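Local coordinates for galectin (Ovis aries, PDB 6N44), which probably binds galactose-containing glycans as a lectin of the galectin family and acts against parasites in sheep, an activity for which its oligomeric assembly is critical, at the interface of chains A and B. Sequence-based numbering; all coordinates share one arbitrary frame. Chains: chain A/B, Galectin.

Contact 1: the interface of chains A and B. Residues chain A 21, 23, 93, 137-139; chain B 19, 139.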
# COMPACT_ATOMS: atom_id res chain seq x y z
N MET A 21 -2.50 0.26 3.03
CA MET A 21 -1.67 1.46 3.01
C MET A 21 -2.44 2.66 3.54
O MET A 21 -3.61 2.86 3.17
CB MET A 21 -1.17 1.79 1.62
CG MET A 21 -0.26 3.01 1.61
SD MET A 21 0.26 3.42 -0.05
CE MET A 21 0.96 1.85 -0.53
N LYS A 23 -1.71 6.81 3.63
CA LYS A 23 -0.85 7.88 3.14
C LYS A 23 -1.34 9.21 3.69
O LYS A 23 -2.45 9.64 3.38
CB LYS A 23 -0.82 7.94 1.61
CG LYS A 23 0.17 8.99 1.12
CD LYS A 23 0.13 9.19 -0.37
CE LYS A 23 0.37 7.89 -1.12
NZ LYS A 23 0.63 8.16 -2.58
N GLN A 93 3.85 7.52 5.10
CA GLN A 93 3.14 6.30 4.70
C GLN A 93 3.30 5.21 5.75
O GLN A 93 4.42 4.93 6.20
CB GLN A 93 3.66 5.76 3.37
CG GLN A 93 3.23 6.52 2.15
CD GLN A 93 3.92 5.97 0.92
OE1 GLN A 93 5.14 6.15 0.75
NE2 GLN A 93 3.17 5.25 0.08
N ASP A 137 -5.25 9.19 2.95
CA ASP A 137 -5.83 8.24 2.02
C ASP A 137 -5.48 6.84 2.48
O ASP A 137 -4.41 6.60 3.05
CB ASP A 137 -5.32 8.48 0.60
CG ASP A 137 -5.82 9.77 0.03
OD1 ASP A 137 -7.02 9.82 -0.29
OD2 ASP A 137 -5.03 10.74 -0.10
N THR A 138 -6.39 5.90 2.22
CA THR A 138 -6.16 4.51 2.56
C THR A 138 -6.54 3.62 1.39
O THR A 138 -7.43 3.93 0.60
CB THR A 138 -6.94 4.09 3.82
OG1 THR A 138 -8.34 4.10 3.54
CG2 THR A 138 -6.64 5.02 5.02
N LEU A 139 -5.84 2.50 1.29
CA LEU A 139 -6.10 1.48 0.28
C LEU A 139 -5.53 0.13 0.78
O LEU A 139 -6.22 -0.89 0.68
CB LEU A 139 -5.47 1.85 -1.06
CG LEU A 139 -5.83 0.91 -2.20
CD1 LEU A 139 -7.32 1.02 -2.55
CD2 LEU A 139 -4.94 1.19 -3.42
N CYS B 19 6.82 2.22 -2.22
CA CYS B 19 5.69 1.89 -1.36
C CYS B 19 4.46 2.31 -2.15
O CYS B 19 3.96 3.43 -1.99
CB CYS B 19 5.76 2.58 -0.01
SG CYS B 19 4.48 2.00 1.15
N LEU B 139 -2.40 3.82 -4.99
CA LEU B 139 -2.01 4.76 -3.94
C LEU B 139 -0.50 4.66 -3.70
O LEU B 139 0.02 3.53 -3.63
CB LEU B 139 -2.77 4.48 -2.63
CG LEU B 139 -2.56 5.51 -1.51
CD1 LEU B 139 -2.98 6.90 -2.00
CD2 LEU B 139 -3.33 5.16 -0.24
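B:Leu139, the C-terminal residue of chain B, lies on the outer face of chain A's beta-sheet, against strands 19-28 and 131-138 and the C-terminal A:Leu139. The two-fold interface of this galectin buries 121 Å² of this leucine. Apolar contact dominates. The branches of the isobutyl group divide the work: CD1 of B:Leu139 rests on CE of A:Lys23 at 3.6 Å and also meets CB of A:Asp137, while CD2 points to the backbone of A:Asp137 and the start of A:Leu139. The side chains of A:Lys23 and B:Leu139 lie head to tail, a fit that suits a long aliphatic stem able to lie beside leucine and carry its terminal amine to the far end. There NZ of A:Lys23 comes within 3.8 Å of the terminal carboxyl carbon of B:Leu139; if protonated, the amine would probably stabilise a negatively charged C-terminus. Beside the lysine, A:Met21 crosses at a slant, its sulfur SD 3.8 Å from CG of B:Leu139, with A:Asp137 forming the roughly opposite wall. A bend at the third torsion of A:Met21 (chi3 -55°) turns the methyl CE towards B:Cys19, where it meets SG at 3.9 Å. Methionine, flexible and polarisable, suits a place between a leucine, a thiol and a carbonyl. The two C-terminal leucines lie alongside with their chains pointing opposite ways, CD2 of A:Leu139 reaching CB of B:Leu139. Polar contact comes from A:Gln93, whose side chain is long enough to bring its amide to the partner's backbone. Its NE2 donates to the carbonyl O of B:Cys19 at 2.9 Å (157° at H), with that oxygen near the amide plane and the donor tilted 26° from the carbonyl plane.

Contact 2: the interface of chains A and B. Residues chain A 95, 104, 107; chain B 18-19.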
# COMPACT_ATOMS: atom_id res chain seq x y z
N LEU A 95 2.54 1.13 5.90
CA LEU A 95 2.21 -0.08 5.17
C LEU A 95 1.95 -1.18 6.17
O LEU A 95 2.85 -1.55 6.93
CB LEU A 95 3.38 -0.44 4.24
CG LEU A 95 3.15 -1.61 3.30
CD1 LEU A 95 1.91 -1.39 2.43
CD2 LEU A 95 4.42 -1.79 2.45
N PHE A 104 7.32 4.89 5.97
CA PHE A 104 8.06 5.64 4.97
C PHE A 104 7.72 7.11 5.12
O PHE A 104 6.58 7.47 5.44
CB PHE A 104 7.70 5.20 3.53
CG PHE A 104 7.95 3.75 3.26
CD1 PHE A 104 9.09 3.34 2.57
CD2 PHE A 104 7.05 2.79 3.71
CE1 PHE A 104 9.31 1.98 2.31
CE2 PHE A 104 7.27 1.43 3.46
CZ PHE A 104 8.42 1.04 2.76
N ASN A 107 8.90 8.78 0.53
CA ASN A 107 9.32 7.62 -0.26
C ASN A 107 10.57 6.94 0.30
O ASN A 107 11.14 6.10 -0.38
CB ASN A 107 9.56 7.99 -1.73
CG ASN A 107 8.34 8.63 -2.38
OD1 ASN A 107 7.20 8.21 -2.16
ND2 ASN A 107 8.57 9.67 -3.19
N VAL B 18 8.62 3.05 -4.09
CA VAL B 18 9.03 1.94 -3.22
C VAL B 18 7.96 1.54 -2.21
O VAL B 18 8.15 0.59 -1.43
CB VAL B 18 10.36 2.47 -2.64
CG1 VAL B 18 10.45 2.35 -1.13
CG2 VAL B 18 11.53 1.88 -3.40
N CYS B 19 6.82 2.22 -2.22
CA CYS B 19 5.69 1.89 -1.36
C CYS B 19 4.46 2.31 -2.15
O CYS B 19 3.96 3.43 -1.99
CB CYS B 19 5.76 2.58 -0.01
SG CYS B 19 4.48 2.00 1.15
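The ring of A:Phe104 meets B:Cys19 face-on and B:Val18 near its rim, at a point where two galectin beta-sandwiches join. A:Phe104 stands on strand 100-105, next to strand 90-97, which carries A:Leu95; the partner supplies B:Val18, just ahead of strand 19-28, and B:Cys19, the strand's first residue. The ring contact is a CH-pi interaction: CB of B:Cys19 sits over the middle of one face, 3.9 Å from the ring centroid. The thiol lies off-centre, SG of B:Cys19 being 3.7 Å from CE2 of A:Phe104. With its sulfur anti to the backbone nitrogen (chi1 -173°), the cysteine directs SG towards the side of the ring that faces A:Leu95. A small thiol suits this place, since it brings a polarisable sulfur close to the aromatic face without a bulky chain. The remaining contacts are aliphatic. B:Val18 crosses the phenylalanine at about a right angle, and its CG1 methyl comes within 3.6 Å of CE1 of A:Phe104. A short beta-branched chain suits this position because one methyl can press on the ring while also lying 3.9 Å from the backbone O of A:Asn107. A:Asn107 occupies the turn between strands 100-105 and 108-114, with a positive phi of 70° that asparagine tolerates comparatively well. On the opposite flank CD2 of A:Leu95 packs 4.0 Å from SG of B:Cys19.

Contact 1 and contact 2 are adjoining parts of one two-fold interface, their C-alpha centres about 9 Å apart. B:Cys19 joins them: its backbone carbonyl accepts from a side-chain amide of chain A in contact 1, and its side chain lies on an aromatic ring of chain A in contact 2. Strand 90-97 of chain A also serves both, through A:Gln93 and A:Leu95. Contact 1 extends from there across strand 19-28 to the C-terminal strand 131-138, contact 2 to strand 100-105 and the turn after it. Because symmetry repeats both with the chains exchanged, each subunit contributes both surfaces, and together they join the pair through their beta-sheets.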